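Local coordinates for protein precorrin-8x Methyl Mutase (Thermus thermophilus, PDB 1V9C) that probably catalyses the methyl-group rearrangement that turns precorrin-8X into hydrogenobyrinate on the route to adenosylcobalamin, at residues S26-P31 against A55-L60; L48-Q53 against V178-T183; G66-V71 against G89-E94. All blocks are in the same frame, centred on the assembly; numbering follows the deposited sequence.

Contact 1. Residues S26-P31 against A55-L60; sequences SPLEWP and AVEAGL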
loop_
_atom_site.group_PDB
_atom_site.type_symbol
_atom_site.label_atom_id
_atom_site.label_comp_id
_atom_site.label_asym_id
_atom_site.label_seq_id
_atom_site.Cartn_x
_atom_site.Cartn_y
_atom_site.Cartn_z
ATOM N N SER B 26 21.390 -13.091 -1.106
ATOM C CA SER B 26 22.541 -12.915 -0.231
ATOM C C SER B 26 22.085 -12.656 1.195
ATOM O O SER B 26 20.892 -12.564 1.465
ATOM C CB SER B 26 23.393 -11.735 -0.706
ATOM O OG SER B 26 22.933 -10.504 -0.167
ATOM N N PRO B 27 23.038 -12.547 2.134
ATOM C CA PRO B 27 22.693 -12.293 3.535
ATOM C C PRO B 27 22.063 -10.918 3.741
ATOM O O PRO B 27 21.232 -10.735 4.627
ATOM C CB PRO B 27 24.038 -12.424 4.246
ATOM C CG PRO B 27 24.755 -13.449 3.407
ATOM C CD PRO B 27 24.449 -12.958 2.017
ATOM N N LEU B 28 22.467 -9.955 2.925
ATOM C CA LEU B 28 21.936 -8.599 3.025
ATOM C C LEU B 28 20.659 -8.424 2.230
ATOM O O LEU B 28 19.838 -7.575 2.545
ATOM C CB LEU B 28 22.948 -7.585 2.509
ATOM C CG LEU B 28 24.128 -7.243 3.396
ATOM C CD1 LEU B 28 25.043 -6.316 2.611
ATOM C CD2 LEU B 28 23.658 -6.589 4.684
ATOM N N GLU B 29 20.500 -9.229 1.191
ATOM C CA GLU B 29 19.334 -9.136 0.342
ATOM C C GLU B 29 18.109 -9.811 0.929
ATOM O O GLU B 29 16.993 -9.319 0.776
ATOM C CB GLU B 29 19.638 -9.753 -1.020
ATOM C CG GLU B 29 20.661 -8.996 -1.851
ATOM C CD GLU B 29 21.137 -9.806 -3.051
ATOM O OE1 GLU B 29 21.908 -9.266 -3.876
ATOM O OE2 GLU B 29 20.745 -10.987 -3.163
ATOM N N TRP B 30 18.315 -10.938 1.599
ATOM C CA TRP B 30 17.198 -11.675 2.159
ATOM C C TRP B 30 16.256 -10.883 3.066
ATOM O O TRP B 30 15.058 -10.894 2.842
ATOM C CB TRP B 30 17.676 -12.927 2.904
ATOM C CG TRP B 30 16.514 -13.784 3.374
ATOM C CD1 TRP B 30 16.254 -14.186 4.660
ATOM C CD2 TRP B 30 15.417 -14.255 2.580
ATOM N NE1 TRP B 30 15.055 -14.870 4.712
ATOM C CE2 TRP B 30 14.521 -14.926 3.451
ATOM C CE3 TRP B 30 15.098 -14.174 1.222
ATOM C CZ2 TRP B 30 13.331 -15.510 3.003
ATOM C CZ3 TRP B 30 13.903 -14.760 0.773
ATOM C CH2 TRP B 30 13.037 -15.416 1.664
ATOM N N PRO B 31 16.788 -10.177 4.082
ATOM C CA PRO B 31 15.931 -9.406 4.985
ATOM C C PRO B 31 14.994 -8.469 4.236
ATOM O O PRO B 31 13.925 -8.128 4.721
ATOM C CB PRO B 31 16.930 -8.648 5.854
ATOM C CG PRO B 31 18.138 -9.530 5.840
ATOM C CD PRO B 31 18.203 -9.930 4.391
ATOM N N ALA B 55 23.503 -3.028 -4.364
ATOM C CA ALA B 55 22.271 -2.280 -4.071
ATOM C C ALA B 55 22.000 -2.062 -2.575
ATOM O O ALA B 55 21.893 -0.928 -2.111
ATOM C CB ALA B 55 21.072 -2.976 -4.719
ATOM N N VAL B 56 21.900 -3.147 -1.824
ATOM C CA VAL B 56 21.633 -3.040 -0.397
ATOM C C VAL B 56 22.650 -2.174 0.346
ATOM O O VAL B 56 22.265 -1.263 1.100
ATOM C CB VAL B 56 21.583 -4.426 0.258
ATOM C CG1 VAL B 56 21.158 -4.294 1.715
ATOM C CG2 VAL B 56 20.598 -5.298 -0.478
ATOM N N GLU B 57 23.939 -2.453 0.137
ATOM C CA GLU B 57 24.996 -1.684 0.792
ATOM C C GLU B 57 24.877 -0.223 0.385
ATOM O O GLU B 57 25.102 0.682 1.190
ATOM C CB GLU B 57 26.384 -2.212 0.414
ATOM C CG GLU B 57 26.581 -3.706 0.647
ATOM C CD GLU B 57 26.299 -4.530 -0.599
ATOM O OE1 GLU B 57 25.216 -4.353 -1.200
ATOM O OE2 GLU B 57 27.165 -5.356 -0.976
ATOM N N ALA B 58 24.512 0.010 -0.868
ATOM C CA ALA B 58 24.346 1.381 -1.338
ATOM C C ALA B 58 23.185 2.019 -0.571
ATOM O O ALA B 58 23.190 3.217 -0.288
ATOM C CB ALA B 58 24.063 1.386 -2.833
ATOM N N GLY B 59 22.191 1.201 -0.235
ATOM C CA GLY B 59 21.043 1.700 0.495
ATOM C C GLY B 59 21.345 2.028 1.944
ATOM O O GLY B 59 20.950 3.081 2.436
ATOM N N LEU B 60 22.041 1.133 2.635
ATOM C CA LEU B 60 22.381 1.368 4.042
ATOM C C LEU B 60 23.221 2.633 4.174
ATOM O O LEU B 60 22.959 3.494 5.022
ATOM C CB LEU B 60 23.163 0.180 4.610
ATOM C CG LEU B 60 22.611 -1.221 4.323
ATOM C CD1 LEU B 60 23.240 -2.202 5.277
ATOM C CD2 LEU B 60 21.098 -1.236 4.482
#
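Apolar contact joins 26-31, a turn running into a helix, to the first turns of helix 55-65; no hydrogen bond crosses between them. L28 and V56 form the centre. L28 CB lies 3.8 Å from V56 CG1. The same methyl also rests against the backbone, with V56 CG1 3.6 Å from L28 O. It gets there because CG1 is anti to the backbone N (chi1 -174°). V56 CG2 takes the neighbouring place and meets E29 CG at 3.9 Å. Further out, L28 and E57 cross at about a right angle. There L28 CD1 touches the aliphatic part of the glutamate, 3.6 Å from E57 CG.

Hydrogen bonds within 26-31 fix the shape of the turn. S26 N donates to E29 OE2 over 3.0 Å, almost straight at 169°. The donor sits above the carboxylate plane. In return E29 N donates to S26 OG at 3.1 Å, and L28 N adds a weak bond to the same oxygen. An alanine in place of E29 would lose the bond from S26 N and the CG contact with V56, and would probably loosen the turn.

V56 also packs on F51 and on L200 and L203 of helix 190-205. S26 OG accepting from the N-H three residues on makes an ST motif just ahead of helix 30-40. The side chains of L28 and E29 pack this entry to the helix against helix 55-65, beside the edge strand 49-51.

Contact 2. Residues L48-Q53 against V178-T183; sequences LTRFSQ and VPWIVT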
loop_
_atom_site.group_PDB
_atom_site.type_symbol
_atom_site.label_atom_id
_atom_site.label_comp_id
_atom_site.label_asym_id
_atom_site.label_seq_id
_atom_site.Cartn_x
_atom_site.Cartn_y
_atom_site.Cartn_z
ATOM N N LEU B 48 10.363 -12.992 -7.820
ATOM C CA LEU B 48 10.275 -11.768 -8.610
ATOM C C LEU B 48 11.263 -10.687 -8.216
ATOM O O LEU B 48 11.588 -9.818 -9.016
ATOM C CB LEU B 48 8.865 -11.194 -8.516
ATOM C CG LEU B 48 7.705 -12.140 -8.844
ATOM C CD1 LEU B 48 6.400 -11.350 -8.777
ATOM C CD2 LEU B 48 7.895 -12.765 -10.245
ATOM N N THR B 49 11.752 -10.732 -6.988
ATOM C CA THR B 49 12.655 -9.690 -6.541
ATOM C C THR B 49 14.091 -9.861 -6.995
ATOM O O THR B 49 14.718 -10.881 -6.735
ATOM C CB THR B 49 12.605 -9.559 -5.015
ATOM O OG1 THR B 49 11.246 -9.371 -4.610
ATOM C CG2 THR B 49 13.427 -8.376 -4.561
ATOM N N ARG B 50 14.607 -8.834 -7.659
ATOM C CA ARG B 50 15.967 -8.858 -8.169
ATOM C C ARG B 50 16.765 -7.643 -7.716
ATOM O O ARG B 50 16.263 -6.515 -7.709
ATOM C CB ARG B 50 15.936 -8.926 -9.700
ATOM C CG ARG B 50 17.244 -9.380 -10.309
ATOM C CD ARG B 50 17.004 -10.248 -11.531
ATOM N NE ARG B 50 17.465 -9.617 -12.764
ATOM C CZ ARG B 50 17.359 -10.174 -13.965
ATOM N NH1 ARG B 50 16.806 -11.374 -14.090
ATOM N NH2 ARG B 50 17.804 -9.535 -15.041
ATOM N N PHE B 51 18.010 -7.877 -7.323
ATOM C CA PHE B 51 18.866 -6.791 -6.870
ATOM C C PHE B 51 20.014 -6.543 -7.841
ATOM O O PHE B 51 20.366 -7.409 -8.630
ATOM C CB PHE B 51 19.465 -7.117 -5.501
ATOM C CG PHE B 51 18.454 -7.328 -4.428
ATOM C CD1 PHE B 51 17.694 -8.487 -4.391
ATOM C CD2 PHE B 51 18.262 -6.362 -3.440
ATOM C CE1 PHE B 51 16.758 -8.686 -3.383
ATOM C CE2 PHE B 51 17.326 -6.553 -2.429
ATOM C CZ PHE B 51 16.576 -7.719 -2.402
ATOM N N SER B 52 20.588 -5.353 -7.790
ATOM C CA SER B 52 21.732 -5.062 -8.635
ATOM C C SER B 52 22.918 -5.187 -7.691
ATOM O O SER B 52 22.756 -5.099 -6.467
ATOM C CB SER B 52 21.676 -3.642 -9.190
ATOM O OG SER B 52 21.999 -2.690 -8.192
ATOM N N GLN B 53 24.101 -5.395 -8.256
ATOM C CA GLN B 53 25.324 -5.525 -7.477
ATOM C C GLN B 53 25.514 -4.318 -6.557
ATOM O O GLN B 53 25.472 -3.175 -7.012
ATOM C CB GLN B 53 26.512 -5.647 -8.433
ATOM C CG GLN B 53 27.854 -5.889 -7.770
ATOM C CD GLN B 53 28.974 -5.981 -8.786
ATOM O OE1 GLN B 53 28.948 -6.834 -9.679
ATOM N NE2 GLN B 53 29.964 -5.101 -8.662
ATOM N N VAL B 178 23.001 2.778 -12.065
ATOM C CA VAL B 178 22.695 3.166 -10.689
ATOM C C VAL B 178 22.248 1.904 -9.962
ATOM O O VAL B 178 21.641 1.015 -10.563
ATOM C CB VAL B 178 21.564 4.230 -10.648
ATOM C CG1 VAL B 178 20.234 3.598 -11.011
ATOM C CG2 VAL B 178 21.487 4.860 -9.283
ATOM N N PRO B 179 22.557 1.786 -8.668
ATOM C CA PRO B 179 22.103 0.556 -8.021
ATOM C C PRO B 179 20.579 0.525 -7.929
ATOM O O PRO B 179 19.928 1.565 -7.878
ATOM C CB PRO B 179 22.799 0.604 -6.665
ATOM C CG PRO B 179 22.920 2.055 -6.400
ATOM C CD PRO B 179 23.278 2.655 -7.727
ATOM N N TRP B 180 20.002 -0.665 -7.938
ATOM C CA TRP B 180 18.557 -0.740 -7.863
ATOM C C TRP B 180 18.047 -2.061 -7.316
ATOM O O TRP B 180 18.803 -3.022 -7.159
ATOM C CB TRP B 180 17.968 -0.523 -9.254
ATOM C CG TRP B 180 18.670 -1.352 -10.296
ATOM C CD1 TRP B 180 19.637 -0.930 -11.166
ATOM C CD2 TRP B 180 18.493 -2.754 -10.544
ATOM N NE1 TRP B 180 20.070 -1.979 -11.941
ATOM C CE2 TRP B 180 19.387 -3.110 -11.584
ATOM C CE3 TRP B 180 17.667 -3.743 -9.995
ATOM C CZ2 TRP B 180 19.481 -4.415 -12.081
ATOM C CZ3 TRP B 180 17.760 -5.041 -10.487
ATOM C CH2 TRP B 180 18.659 -5.364 -11.523
ATOM N N ILE B 181 16.749 -2.072 -7.029
ATOM C CA ILE B 181 16.033 -3.244 -6.544
ATOM C C ILE B 181 14.716 -3.169 -7.292
ATOM O O ILE B 181 14.036 -2.131 -7.290
ATOM C CB ILE B 181 15.738 -3.200 -5.054
ATOM C CG1 ILE B 181 17.033 -3.011 -4.262
ATOM C CG2 ILE B 181 15.028 -4.498 -4.649
ATOM C CD1 ILE B 181 16.830 -3.032 -2.773
ATOM N N VAL B 182 14.367 -4.274 -7.934
ATOM C CA VAL B 182 13.183 -4.343 -8.748
ATOM C C VAL B 182 12.309 -5.559 -8.457
ATOM O O VAL B 182 12.804 -6.596 -8.024
ATOM C CB VAL B 182 13.611 -4.365 -10.253
ATOM C CG1 VAL B 182 12.505 -4.901 -11.120
ATOM C CG2 VAL B 182 13.967 -2.957 -10.711
ATOM N N THR B 183 11.006 -5.413 -8.682
ATOM C CA THR B 183 10.073 -6.530 -8.543
ATOM C C THR B 183 9.707 -6.827 -9.997
ATOM O O THR B 183 8.962 -6.082 -10.632
ATOM C CB THR B 183 8.780 -6.170 -7.744
ATOM O OG1 THR B 183 8.157 -5.007 -8.303
ATOM C CG2 THR B 183 9.110 -5.921 -6.281
#
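W180 turns its indole back over the neighbouring strand, and its path accounts for much of the contact. From CB, chi1 of 47° puts CG in the crowded position between the backbone N and the carbonyl carbon. The five-membered ring then lies beneath S52 CB, which stands over its face in a CH-pi contact, 3.5 Å from the ring centroid. CE2 is the indole atom closest to this methylene, with S52 CB 3.4 Å away. On the six-membered ring, CZ3 brings its edge to the backbone, 3.5 Å from R50 O. At the tip, CH2 lies near F51 O. Elsewhere the indole touches L173 and M174 of helix 166-174.

S52 also holds the W180 backbone. S52 OG accepts from W180 N at 2.9 Å, and S52 N donates to W180 O, less straight at 139°. Beyond this pair the strands run antiparallel. R50 and V182 are the hydrogen-bonded pair, R50 N to V182 O and V182 N to R50 O, both 2.9 Å and nearly straight. Strand 49-51 is the outermost on this side of the mixed sheet, and it is antiparallel to 180-183, whereas the other neighbouring strands of this doubly wound alpha-beta fold are parallel.

T49 with T183 and F51 with I181 are non-hydrogen-bonded pairs, and these four side chains share one face of the sheet. I181 CG2 sits over one face of the F51 ring, offset toward its rim, and I181 CD1 lies 3.6 Å from F51 CE2. The T49 hydroxyl is bonded to Y45 O, and that of T183 to K187 O. V33 and M36 of helix 30-40 pack against this face.

Contact 3. Residues G66-V71 against G89-E94; sequences GARILV and GNEVVE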
loop_
_atom_site.group_PDB
_atom_site.type_symbol
_atom_site.label_atom_id
_atom_site.label_comp_id
_atom_site.label_asym_id
_atom_site.label_seq_id
_atom_site.Cartn_x
_atom_site.Cartn_y
_atom_site.Cartn_z
ATOM N N GLY B 66 21.986 10.044 5.869
ATOM C CA GLY B 66 20.909 10.978 6.114
ATOM C C GLY B 66 20.271 11.338 4.791
ATOM O O GLY B 66 19.575 12.353 4.676
ATOM N N ALA B 67 20.507 10.484 3.799
ATOM C CA ALA B 67 19.962 10.664 2.457
ATOM C C ALA B 67 18.452 10.861 2.483
ATOM O O ALA B 67 17.760 10.344 3.372
ATOM C CB ALA B 67 20.304 9.465 1.600
ATOM N N ARG B 68 17.949 11.625 1.516
ATOM C CA ARG B 68 16.520 11.886 1.410
ATOM C C ARG B 68 15.860 10.691 0.722
ATOM O O ARG B 68 16.527 9.903 0.066
ATOM C CB ARG B 68 16.246 13.125 0.557
ATOM C CG ARG B 68 16.676 14.449 1.135
ATOM C CD ARG B 68 15.948 15.559 0.386
ATOM N NE ARG B 68 16.398 16.897 0.753
ATOM C CZ ARG B 68 17.592 17.395 0.453
ATOM N NH1 ARG B 68 18.472 16.670 -0.227
ATOM N NH2 ARG B 68 17.902 18.625 0.830
ATOM N N ILE B 69 14.547 10.573 0.871
ATOM C CA ILE B 69 13.799 9.496 0.242
ATOM C C ILE B 69 12.752 10.193 -0.611
ATOM O O ILE B 69 11.890 10.903 -0.100
ATOM C CB ILE B 69 13.154 8.581 1.329
ATOM C CG1 ILE B 69 14.267 7.878 2.118
ATOM C CG2 ILE B 69 12.207 7.563 0.700
ATOM C CD1 ILE B 69 13.815 7.302 3.443
ATOM N N LEU B 70 12.858 10.020 -1.921
ATOM C CA LEU B 70 11.925 10.644 -2.847
ATOM C C LEU B 70 10.980 9.551 -3.311
ATOM O O LEU B 70 11.415 8.501 -3.765
ATOM C CB LEU B 70 12.682 11.232 -4.043
ATOM C CG LEU B 70 13.979 11.963 -3.690
ATOM C CD1 LEU B 70 14.672 12.447 -4.954
ATOM C CD2 LEU B 70 13.668 13.116 -2.781
ATOM N N VAL B 71 9.685 9.800 -3.202
ATOM C CA VAL B 71 8.726 8.788 -3.576
ATOM C C VAL B 71 7.685 9.304 -4.553
ATOM O O VAL B 71 7.482 10.518 -4.673
ATOM C CB VAL B 71 8.065 8.192 -2.296
ATOM C CG1 VAL B 71 9.138 7.594 -1.421
ATOM C CG2 VAL B 71 7.329 9.274 -1.507
ATOM N N GLY B 89 17.228 10.133 10.548
ATOM C CA GLY B 89 16.574 11.313 10.016
ATOM C C GLY B 89 16.614 11.397 8.499
ATOM O O GLY B 89 17.311 12.240 7.937
ATOM N N ASN B 90 15.877 10.521 7.824
ATOM C CA ASN B 90 15.846 10.534 6.365
ATOM C C ASN B 90 14.587 11.254 5.889
ATOM O O ASN B 90 13.480 10.711 5.960
ATOM C CB ASN B 90 15.877 9.106 5.812
ATOM C CG ASN B 90 17.089 8.331 6.263
ATOM O OD1 ASN B 90 17.086 7.713 7.326
ATOM N ND2 ASN B 90 18.145 8.369 5.462
ATOM N N GLU B 91 14.760 12.480 5.409
ATOM C CA GLU B 91 13.635 13.272 4.937
ATOM C C GLU B 91 12.917 12.588 3.794
ATOM O O GLU B 91 13.548 12.025 2.913
ATOM C CB GLU B 91 14.099 14.649 4.466
ATOM C CG GLU B 91 12.981 15.488 3.876
ATOM C CD GLU B 91 13.447 16.872 3.420
ATOM O OE1 GLU B 91 12.592 17.693 3.028
ATOM O OE2 GLU B 91 14.664 17.138 3.451
ATOM N N VAL B 92 11.591 12.642 3.820
ATOM C CA VAL B 92 10.792 12.046 2.771
ATOM C C VAL B 92 10.182 13.140 1.918
ATOM O O VAL B 92 9.615 14.089 2.429
ATOM C CB VAL B 92 9.623 11.189 3.331
ATOM C CG1 VAL B 92 8.923 10.481 2.181
ATOM C CG2 VAL B 92 10.138 10.180 4.360
ATOM N N VAL B 93 10.292 12.999 0.608
ATOM C CA VAL B 93 9.704 13.978 -0.287
ATOM C C VAL B 93 8.818 13.293 -1.323
ATOM O O VAL B 93 9.283 12.468 -2.110
ATOM C CB VAL B 93 10.788 14.805 -1.000
ATOM C CG1 VAL B 93 10.142 15.717 -2.035
ATOM C CG2 VAL B 93 11.541 15.636 0.026
ATOM N N GLU B 94 7.533 13.635 -1.285
ATOM C CA GLU B 94 6.540 13.108 -2.206
ATOM C C GLU B 94 6.499 14.058 -3.406
ATOM O O GLU B 94 5.967 15.168 -3.323
ATOM C CB GLU B 94 5.176 13.030 -1.505
ATOM C CG GLU B 94 3.953 13.063 -2.427
ATOM C CD GLU B 94 3.950 11.972 -3.479
ATOM O OE1 GLU B 94 2.990 11.920 -4.281
ATOM O OE2 GLU B 94 4.904 11.167 -3.506
HETATM O O HOH W 1 17.538 13.605 5.042
#
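Three backbone hydrogen bonds join strands 69-71 and 92-94 in parallel. I69 N donates to E91 O, V93 N to I69 O at 2.7 Å, and V71 N to V93 O at 2.9 Å. I69 thus uses both its N-H and its carbonyl on the one neighbour.

Side-chain and water bonds close the end where the two strands begin. N90 ND2 donates to A67 O at 2.9 Å, lying in the carbonyl plane on a lone pair, while the acceptor is close to the amide plane. ND2 also bonds I63 O, so two carbonyls fix the rotation of this amide. A water donates to G66 O and G89 O and accepts from E91 N at 3.0 Å, tying the two loops together. Both glycines have positive phi and end their helices in Schellman motifs.

Strand 69-71, helices 74-79 and 82-88 and strand 92-94 form a beta-alpha-beta crossover between adjacent parallel strands, 92-94 being outermost on this side of the sheet.

Charged contacts are looser. R68 and E91 run side by side with extended chains. R68 NE meets E91 OE2 at 3.2 Å in a salt bridge, whose hydrogen bond is weak at 131°. At the other end E94 bends at chi2 (57°), and OE2 comes to 2.9 Å from V71 O. Both are acceptors, so this proximity would tend to favour a protonated carboxyl group.

Apolar contacts flank the strands. L70 CD2 lies 3.8 Å from V93 CB on one face. On the other, I69 CD1 reaches N90 CB at 3.6 Å, and V71 CG2 packs more loosely on V92 CG1. V71 also rests on I76, and V92 on A77, both of helix 74-79.

How the contacts relate
Contacts 2 and 3 hold the two outermost strands of one six-stranded sheet, 49-51 and 92-94. Their centres are about 20 Å apart, on opposite sides of the centre of the chain. Contact 1 lies beside contact 2, centres about 10 Å apart. They touch where A55 and A58 pack on W180 and P179, and where F51 meets E29. Strand 49-51 runs on into helix 55-65 and then strand 69-71, so one continuous piece of chain passes through all three. Contact 3 is made entirely between the two halves of contact 2, since strand 180-183 is the last strand in the chain. The last strand thus pairs with the first.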